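Local atomic coordinates of chitosanase (PDB entry 7C6C), a protein that hydrolyses internal beta-1,4 linkages between D-glucosamine residues of partly acetylated chitosan, and probably helps defend the bacterium against invading fungi. Residues E12-T15 with S16-N20; K112-D115 with H116-Q120; V213-S216 with I217-N221. All coordinates share one frame; numbering follows the deposited sequence.

Interaction 1. Residues E12-T15 with S16-N20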
loop_
_atom_site.group_PDB
_atom_site.type_symbol
_atom_site.label_atom_id
_atom_site.label_comp_id
_atom_site.label_asym_id
_atom_site.label_seq_id
_atom_site.Cartn_x
_atom_site.Cartn_y
_atom_site.Cartn_z
ATOM N N GLU A 12 6.487 -2.395 -6.913
ATOM C CA GLU A 12 5.154 -1.910 -7.253
ATOM C C GLU A 12 4.333 -2.969 -7.980
ATOM O O GLU A 12 3.111 -3.044 -7.793
ATOM C CB GLU A 12 5.270 -0.614 -8.059
ATOM C CG GLU A 12 5.821 0.508 -7.201
ATOM C CD GLU A 12 6.195 1.769 -7.955
ATOM O OE1 GLU A 12 6.409 1.707 -9.183
ATOM O OE2 GLU A 12 6.284 2.835 -7.303
ATOM N N GLN A 13 4.971 -3.791 -8.816
ATOM C CA GLN A 13 4.235 -4.855 -9.488
ATOM C C GLN A 13 3.817 -5.951 -8.515
ATOM O O GLN A 13 2.746 -6.551 -8.679
ATOM C CB GLN A 13 5.033 -5.385 -10.678
ATOM C CG GLN A 13 5.151 -4.332 -11.761
ATOM C CD GLN A 13 5.809 -4.850 -13.014
ATOM O OE1 GLN A 13 6.127 -6.037 -13.120
ATOM N NE2 GLN A 13 6.022 -3.960 -13.978
ATOM N N LEU A 14 4.627 -6.204 -7.479
ATOM C CA LEU A 14 4.193 -7.090 -6.402
ATOM C C LEU A 14 2.956 -6.526 -5.706
ATOM O O LEU A 14 1.931 -7.210 -5.576
ATOM C CB LEU A 14 5.331 -7.299 -5.399
ATOM C CG LEU A 14 6.475 -8.186 -5.898
ATOM C CD1 LEU A 14 7.713 -8.002 -5.038
ATOM C CD2 LEU A 14 6.036 -9.644 -5.937
ATOM N N THR A 15 3.017 -5.255 -5.295
ATOM C CA THR A 15 1.857 -4.627 -4.669
ATOM C C THR A 15 0.643 -4.684 -5.583
ATOM O O THR A 15 -0.473 -4.947 -5.124
ATOM C CB THR A 15 2.185 -3.187 -4.278
ATOM O OG1 THR A 15 3.179 -3.204 -3.244
ATOM C CG2 THR A 15 0.954 -2.449 -3.788
ATOM N N SER A 16 0.849 -4.477 -6.885
ATOM C CA SER A 16 -0.260 -4.519 -7.827
ATOM C C SER A 16 -0.918 -5.898 -7.855
ATOM O O SER A 16 -2.147 -6.003 -7.948
ATOM C CB SER A 16 0.239 -4.103 -9.206
ATOM O OG SER A 16 -0.822 -3.990 -10.136
ATOM N N ILE A 17 -0.125 -6.973 -7.781
ATOM C CA ILE A 17 -0.713 -8.306 -7.666
ATOM C C ILE A 17 -1.562 -8.390 -6.405
ATOM O O ILE A 17 -2.706 -8.866 -6.425
ATOM C CB ILE A 17 0.382 -9.386 -7.656
ATOM C CG1 ILE A 17 1.072 -9.467 -9.018
ATOM C CG2 ILE A 17 -0.213 -10.736 -7.235
ATOM C CD1 ILE A 17 2.366 -10.266 -8.980
ATOM N N PHE A 18 -1.005 -7.925 -5.284
ATOM C CA PHE A 18 -1.697 -8.051 -4.007
ATOM C C PHE A 18 -2.988 -7.247 -3.987
ATOM O O PHE A 18 -3.968 -7.670 -3.371
ATOM C CB PHE A 18 -0.786 -7.612 -2.859
ATOM C CG PHE A 18 0.557 -8.293 -2.836
ATOM C CD1 PHE A 18 0.728 -9.599 -3.305
ATOM C CD2 PHE A 18 1.658 -7.620 -2.332
ATOM C CE1 PHE A 18 1.983 -10.210 -3.265
ATOM C CE2 PHE A 18 2.909 -8.223 -2.291
ATOM C CZ PHE A 18 3.070 -9.517 -2.758
ATOM N N GLU A 19 -3.018 -6.100 -4.658
ATOM C CA GLU A 19 -4.192 -5.234 -4.643
ATOM C C GLU A 19 -5.223 -5.627 -5.695
ATOM O O GLU A 19 -6.430 -5.581 -5.430
ATOM C CB GLU A 19 -3.777 -3.774 -4.861
ATOM C CG GLU A 19 -2.749 -3.260 -3.865
ATOM C CD GLU A 19 -3.353 -2.910 -2.522
ATOM O OE1 GLU A 19 -4.347 -2.155 -2.495
ATOM O OE2 GLU A 19 -2.838 -3.400 -1.495
ATOM N N ASN A 20 -4.771 -5.998 -6.892
ATOM C CA ASN A 20 -5.666 -6.132 -8.029
ATOM C C ASN A 20 -5.471 -7.392 -8.855
ATOM O O ASN A 20 -6.156 -7.543 -9.869
ATOM C CB ASN A 20 -5.542 -4.914 -8.959
ATOM C CG ASN A 20 -5.887 -3.615 -8.266
ATOM O OD1 ASN A 20 -5.009 -2.803 -7.985
ATOM N ND2 ASN A 20 -7.171 -3.414 -7.981
#
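Phe-18 has its CG beside the backbone N, chi1 -53°, and this swings the ring back over the carbonyl of Leu-14. Leu-14 O sits 3.2 Å above the plane of the Phe-18 ring, over its centre. The same oxygen accepts the backbone bond from Phe-18 N at 3.0 Å. The CB of Leu-14 adds an apolar contact to CE2 of Phe-18 at 4.0 Å. One residue on, Thr-15 and Glu-19 lie side by side and point the same way. The methyl of Thr-15 lies beside Glu-19, CG2 3.8 Å from CG of Glu-19. The Glu-19 chain then bends at chi2, -78°. Its OE2 makes a salt bridge with Arg-210, and Thr-15 OG1 bonds to Asp-142. Backbone bonds continue the helix, from Ser-16 N to Glu-12 O and from Glu-19 N to Thr-15 O, both 2.8 Å. Ser-16 OG reaches on to Thr-22 O. Glu-19 is the predicted proton donor of this family 46 glycosidase, its side chain about 9 Å from that of Asp-35, the probable nucleophile. The helix thus carries its acid on an apolar stem packed against a methyl, while the carboxylate, in the conformer described, pairs with Arg-210 of helix 209-219, which probably helps to orient it.

Interaction 2. Residues K112-D115 with H116-Q120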
loop_
_atom_site.group_PDB
_atom_site.type_symbol
_atom_site.label_atom_id
_atom_site.label_comp_id
_atom_site.label_asym_id
_atom_site.label_seq_id
_atom_site.Cartn_x
_atom_site.Cartn_y
_atom_site.Cartn_z
ATOM N N LYS A 112 2.074 11.339 -7.429
ATOM C CA LYS A 112 2.588 12.316 -6.476
ATOM C C LYS A 112 2.118 12.003 -5.059
ATOM O O LYS A 112 2.913 12.029 -4.115
ATOM C CB LYS A 112 2.171 13.725 -6.889
ATOM C CG LYS A 112 2.607 14.774 -5.893
ATOM C CD LYS A 112 2.384 16.196 -6.408
ATOM C CE LYS A 112 1.691 17.077 -5.365
ATOM N NZ LYS A 112 2.035 18.514 -5.514
ATOM N N VAL A 113 0.827 11.713 -4.888
ATOM C CA VAL A 113 0.321 11.394 -3.556
ATOM C C VAL A 113 0.935 10.094 -3.050
ATOM O O VAL A 113 1.329 9.989 -1.883
ATOM C CB VAL A 113 -1.219 11.375 -3.553
ATOM C CG1 VAL A 113 -1.755 10.981 -2.190
ATOM C CG2 VAL A 113 -1.734 12.747 -3.937
ATOM N N ASN A 114 1.054 9.088 -3.925
ATOM C CA ASN A 114 1.709 7.847 -3.525
ATOM C C ASN A 114 3.134 8.101 -3.061
ATOM O O ASN A 114 3.588 7.519 -2.068
ATOM C CB ASN A 114 1.712 6.856 -4.681
ATOM C CG ASN A 114 2.444 5.586 -4.327
ATOM O OD1 ASN A 114 1.955 4.793 -3.522
ATOM N ND2 ASN A 114 3.633 5.392 -4.894
ATOM N N ASP A 115 3.860 8.960 -3.776
ATOM C CA ASP A 115 5.242 9.229 -3.403
ATOM C C ASP A 115 5.309 9.895 -2.035
ATOM O O ASP A 115 6.134 9.529 -1.186
ATOM C CB ASP A 115 5.889 10.108 -4.474
ATOM C CG ASP A 115 7.353 10.347 -4.219
ATOM O OD1 ASP A 115 8.121 9.365 -4.225
ATOM O OD2 ASP A 115 7.735 11.516 -4.015
ATOM N N HIS A 116 4.428 10.865 -1.800
ATOM C CA HIS A 116 4.481 11.655 -0.579
ATOM C C HIS A 116 3.959 10.881 0.625
ATOM O O HIS A 116 4.510 11.006 1.725
ATOM C CB HIS A 116 3.665 12.931 -0.783
ATOM C CG HIS A 116 3.654 13.840 0.403
ATOM N ND1 HIS A 116 4.792 14.453 0.885
ATOM C CD2 HIS A 116 2.641 14.244 1.205
ATOM C CE1 HIS A 116 4.478 15.199 1.929
ATOM N NE2 HIS A 116 3.180 15.085 2.149
ATOM N N LEU A 117 2.901 10.089 0.445
ATOM C CA LEU A 117 2.273 9.411 1.574
ATOM C C LEU A 117 2.844 8.030 1.845
ATOM O O LEU A 117 2.805 7.571 2.991
ATOM C CB LEU A 117 0.768 9.251 1.338
ATOM C CG LEU A 117 -0.080 10.524 1.273
ATOM C CD1 LEU A 117 -1.551 10.153 1.298
ATOM C CD2 LEU A 117 0.248 11.480 2.407
ATOM N N TYR A 118 3.352 7.338 0.829
ATOM C CA TYR A 118 3.714 5.933 0.986
ATOM C C TYR A 118 5.178 5.658 0.666
ATOM O O TYR A 118 5.902 5.162 1.532
ATOM C CB TYR A 118 2.763 5.015 0.192
ATOM C CG TYR A 118 1.296 5.395 0.300
ATOM C CD1 TYR A 118 0.663 5.499 1.538
ATOM C CD2 TYR A 118 0.546 5.660 -0.837
ATOM C CE1 TYR A 118 -0.681 5.860 1.632
ATOM C CE2 TYR A 118 -0.787 6.023 -0.749
ATOM C CZ TYR A 118 -1.396 6.118 0.480
ATOM O OH TYR A 118 -2.723 6.471 0.537
ATOM N N TYR A 119 5.648 5.968 -0.543
ATOM C CA TYR A 119 7.010 5.577 -0.890
ATOM C C TYR A 119 8.044 6.286 -0.026
ATOM O O TYR A 119 8.908 5.635 0.571
ATOM C CB TYR A 119 7.303 5.808 -2.365
ATOM C CG TYR A 119 8.713 5.405 -2.728
ATOM C CD1 TYR A 119 9.118 4.075 -2.655
ATOM C CD2 TYR A 119 9.651 6.352 -3.115
ATOM C CE1 TYR A 119 10.413 3.703 -2.970
ATOM C CE2 TYR A 119 10.953 5.986 -3.437
ATOM C CZ TYR A 119 11.323 4.658 -3.365
ATOM O OH TYR A 119 12.603 4.272 -3.680
ATOM N N GLN A 120 7.998 7.622 0.034
ATOM C CA GLN A 120 9.004 8.331 0.825
ATOM C C GLN A 120 8.935 7.975 2.301
ATOM O O GLN A 120 9.993 7.713 2.899
ATOM C CB GLN A 120 8.969 9.841 0.565
ATOM C CG GLN A 120 9.240 10.244 -0.876
ATOM C CD GLN A 120 10.611 9.834 -1.369
ATOM O OE1 GLN A 120 11.548 9.676 -0.588
ATOM N NE2 GLN A 120 10.736 9.670 -2.680
#
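His-116 N bonds back to Lys-112 O at 3.0 Å, an ordinary helical step. Leu-117 follows with its N on Val-113 O, and its side chain runs alongside that of Val-113. CD1 of Leu-117 meets CG1 of Val-113 at 3.6 Å. At Tyr-118 the winding changes. Asn-114 O takes two donors, Tyr-118 N at 2.9 Å and Tyr-119 N at 3.0 Å, so the helix widens into a pi-type turn. Tyr-118 crosses Asn-114 at about a right angle, and Asn-114 OD1 lies at the ring edge, 3.2 Å from CD2 of Tyr-118. Tyr-119 presents its own edge to Asp-115 OD1, with the ring and carboxylate planes 28° apart. Gln-120 keeps the wider spacing, its N bonding to Asp-115 O. Its chain bends at chi2, -61°, and NE2 donates a hydrogen bond to the syn side of Asp-115 OD1, 3.1 Å long. The two flat groups are steeply turned, 75° apart. Around this part of helix 104-128, Leu-117 and Val-113 touch helix 52-63. Tyr-118 packs on Val-144 and Ile-145 of helix 134-147, where Tyr-141 bonds to Asn-114 ND2 and meets Tyr-119 edge-to-face.

Interaction 3. Residues V213-S216 with I217-N221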
loop_
_atom_site.group_PDB
_atom_site.type_symbol
_atom_site.label_atom_id
_atom_site.label_comp_id
_atom_site.label_asym_id
_atom_site.label_seq_id
_atom_site.Cartn_x
_atom_site.Cartn_y
_atom_site.Cartn_z
ATOM N N VAL A 213 4.009 -14.561 -0.347
ATOM C CA VAL A 213 4.679 -14.244 -1.606
ATOM C C VAL A 213 6.005 -13.547 -1.330
ATOM O O VAL A 213 7.041 -13.872 -1.928
ATOM C CB VAL A 213 3.763 -13.404 -2.517
ATOM C CG1 VAL A 213 4.535 -12.908 -3.731
ATOM C CG2 VAL A 213 2.556 -14.214 -2.950
ATOM N N LEU A 214 5.990 -12.575 -0.414
ATOM C CA LEU A 214 7.207 -11.847 -0.079
ATOM C C LEU A 214 8.216 -12.759 0.605
ATOM O O LEU A 214 9.415 -12.710 0.303
ATOM C CB LEU A 214 6.855 -10.636 0.791
ATOM C CG LEU A 214 6.000 -9.577 0.081
ATOM C CD1 LEU A 214 5.362 -8.616 1.099
ATOM C CD2 LEU A 214 6.817 -8.808 -0.966
ATOM N N ARG A 215 7.747 -13.619 1.510
ATOM C CA ARG A 215 8.650 -14.560 2.157
ATOM C C ARG A 215 9.287 -15.504 1.148
ATOM O O ARG A 215 10.449 -15.888 1.313
ATOM C CB ARG A 215 7.917 -15.339 3.248
ATOM C CG ARG A 215 8.874 -15.862 4.309
ATOM C CD ARG A 215 8.221 -16.795 5.304
ATOM N NE ARG A 215 7.099 -16.197 6.027
ATOM C CZ ARG A 215 7.201 -15.492 7.155
ATOM N NH1 ARG A 215 8.388 -15.249 7.705
ATOM N NH2 ARG A 215 6.105 -15.027 7.738
ATOM N N SER A 216 8.548 -15.891 0.102
ATOM C CA SER A 216 9.116 -16.789 -0.901
ATOM C C SER A 216 10.286 -16.148 -1.630
ATOM O O SER A 216 11.226 -16.848 -2.023
ATOM C CB SER A 216 8.037 -17.229 -1.889
ATOM O OG SER A 216 7.106 -18.101 -1.264
ATOM N N ILE A 217 10.246 -14.827 -1.830
ATOM C CA ILE A 217 11.386 -14.130 -2.418
ATOM C C ILE A 217 12.594 -14.229 -1.494
ATOM O O ILE A 217 13.720 -14.500 -1.934
ATOM C CB ILE A 217 11.018 -12.666 -2.729
ATOM C CG1 ILE A 217 9.795 -12.583 -3.654
ATOM C CG2 ILE A 217 12.216 -11.939 -3.318
ATOM C CD1 ILE A 217 9.294 -11.177 -3.876
ATOM N N ALA A 218 12.370 -14.027 -0.190
ATOM C CA ALA A 218 13.441 -14.190 0.788
ATOM C C ALA A 218 13.998 -15.606 0.757
ATOM O O ALA A 218 15.216 -15.803 0.831
ATOM C CB ALA A 218 12.920 -13.860 2.185
ATOM N N LYS A 219 13.126 -16.605 0.616
ATOM C CA LYS A 219 13.560 -17.997 0.638
ATOM C C LYS A 219 14.304 -18.399 -0.632
ATOM O O LYS A 219 15.032 -19.401 -0.624
ATOM C CB LYS A 219 12.364 -18.910 0.920
ATOM C CG LYS A 219 11.810 -18.780 2.343
ATOM C CD LYS A 219 10.553 -19.634 2.529
ATOM C CE LYS A 219 9.996 -19.564 3.940
ATOM N NZ LYS A 219 10.820 -20.342 4.902
ATOM N N GLU A 220 14.150 -17.635 -1.713
ATOM C CA GLU A 220 15.003 -17.779 -2.888
ATOM C C GLU A 220 16.327 -17.050 -2.730
ATOM O O GLU A 220 17.173 -17.127 -3.630
ATOM C CB GLU A 220 14.286 -17.289 -4.148
ATOM C CG GLU A 220 13.119 -18.169 -4.540
ATOM C CD GLU A 220 12.445 -17.762 -5.837
ATOM O OE1 GLU A 220 12.896 -16.813 -6.521
ATOM O OE2 GLU A 220 11.442 -18.409 -6.178
ATOM N N ASN A 221 16.516 -16.361 -1.603
ATOM C CA ASN A 221 17.681 -15.510 -1.361
ATOM C C ASN A 221 17.798 -14.393 -2.397
ATOM O O ASN A 221 18.891 -14.033 -2.827
ATOM C CB ASN A 221 18.985 -16.299 -1.216
ATOM C CG ASN A 221 20.058 -15.497 -0.512
ATOM O OD1 ASN A 221 19.764 -14.659 0.343
ATOM N ND2 ASN A 221 21.309 -15.747 -0.868
#
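Leu-214 O is approached by two backbone donors. Ala-218 N makes the sounder bond, 3.3 Å long and fairly straight at 163°. Ile-217 N is nearer to Leu-214 O, at 3.1 Å, but its bond is bent and weak. Ile-217 N also has a weak bond to Val-213 O, so this N-H is shared between two carbonyls. The following bonds are shorter. Lys-219 N reaches Arg-215 O at 2.9 Å, and Glu-220 N bonds to Ser-216 O. The helix then stops. Asn-221 takes a positive phi of 60° and its N turns back to Ala-218 O at 2.8 Å. This is a Schellman motif, which closes the C-terminal end of helix 209-219.

Among the side chains, Arg-215 and Lys-219 make the close contact. Their aliphatic parts cross obliquely, with CD of Arg-215 3.6 Å from CE of Lys-219. Arg-215 sends CG away from its backbone N, chi1 -156°, and bends at chi3, which lays the guanidinium against helix 177-193. There NH2 forms a salt bridge with Asp-186 and NH1 bonds to Asn-182 O. On the apolar side, CD2 of Leu-214 and CD1 of Ile-217 approach only to 4.5 Å, and Ile-217 also packs on Leu-135 of helix 134-147. Val-213 touches the bound (2S)-2-hydroxybutanedioic acid, whose pocket includes Asp-212, and Ser-216 OG bonds to Asp-212 O. NE of Arg-215 and NZ of Lys-219 stay 5.7 Å apart. The two basic residues thus meet through methylenes, not charged ends. The salt bridge of Arg-215 probably offsets its charge, which would ease the nearness of Lys-219.

All three contacts are local, between neighbouring turns of one helix, but they differ in depth. Interaction 1 is mostly buried and includes the predicted acid. Interactions 2 and 3 are partly buried, each with one side in the core and another at the surface. Interactions 1 and 3 join directly: Phe-18 CE1 meets Val-213 CB at 3.7 Å, and Leu-14 packs on Ile-217. Interaction 2 touches neither, though Lys-8 and Tyr-141 serve both it and interaction 1, and helix 134-147 borders all three. Their winding differs too. Residues 12-20 keep regular helical bonds, residues 112-120 widen into a pi-type turn, and residues 213-221 run out into a Schellman end.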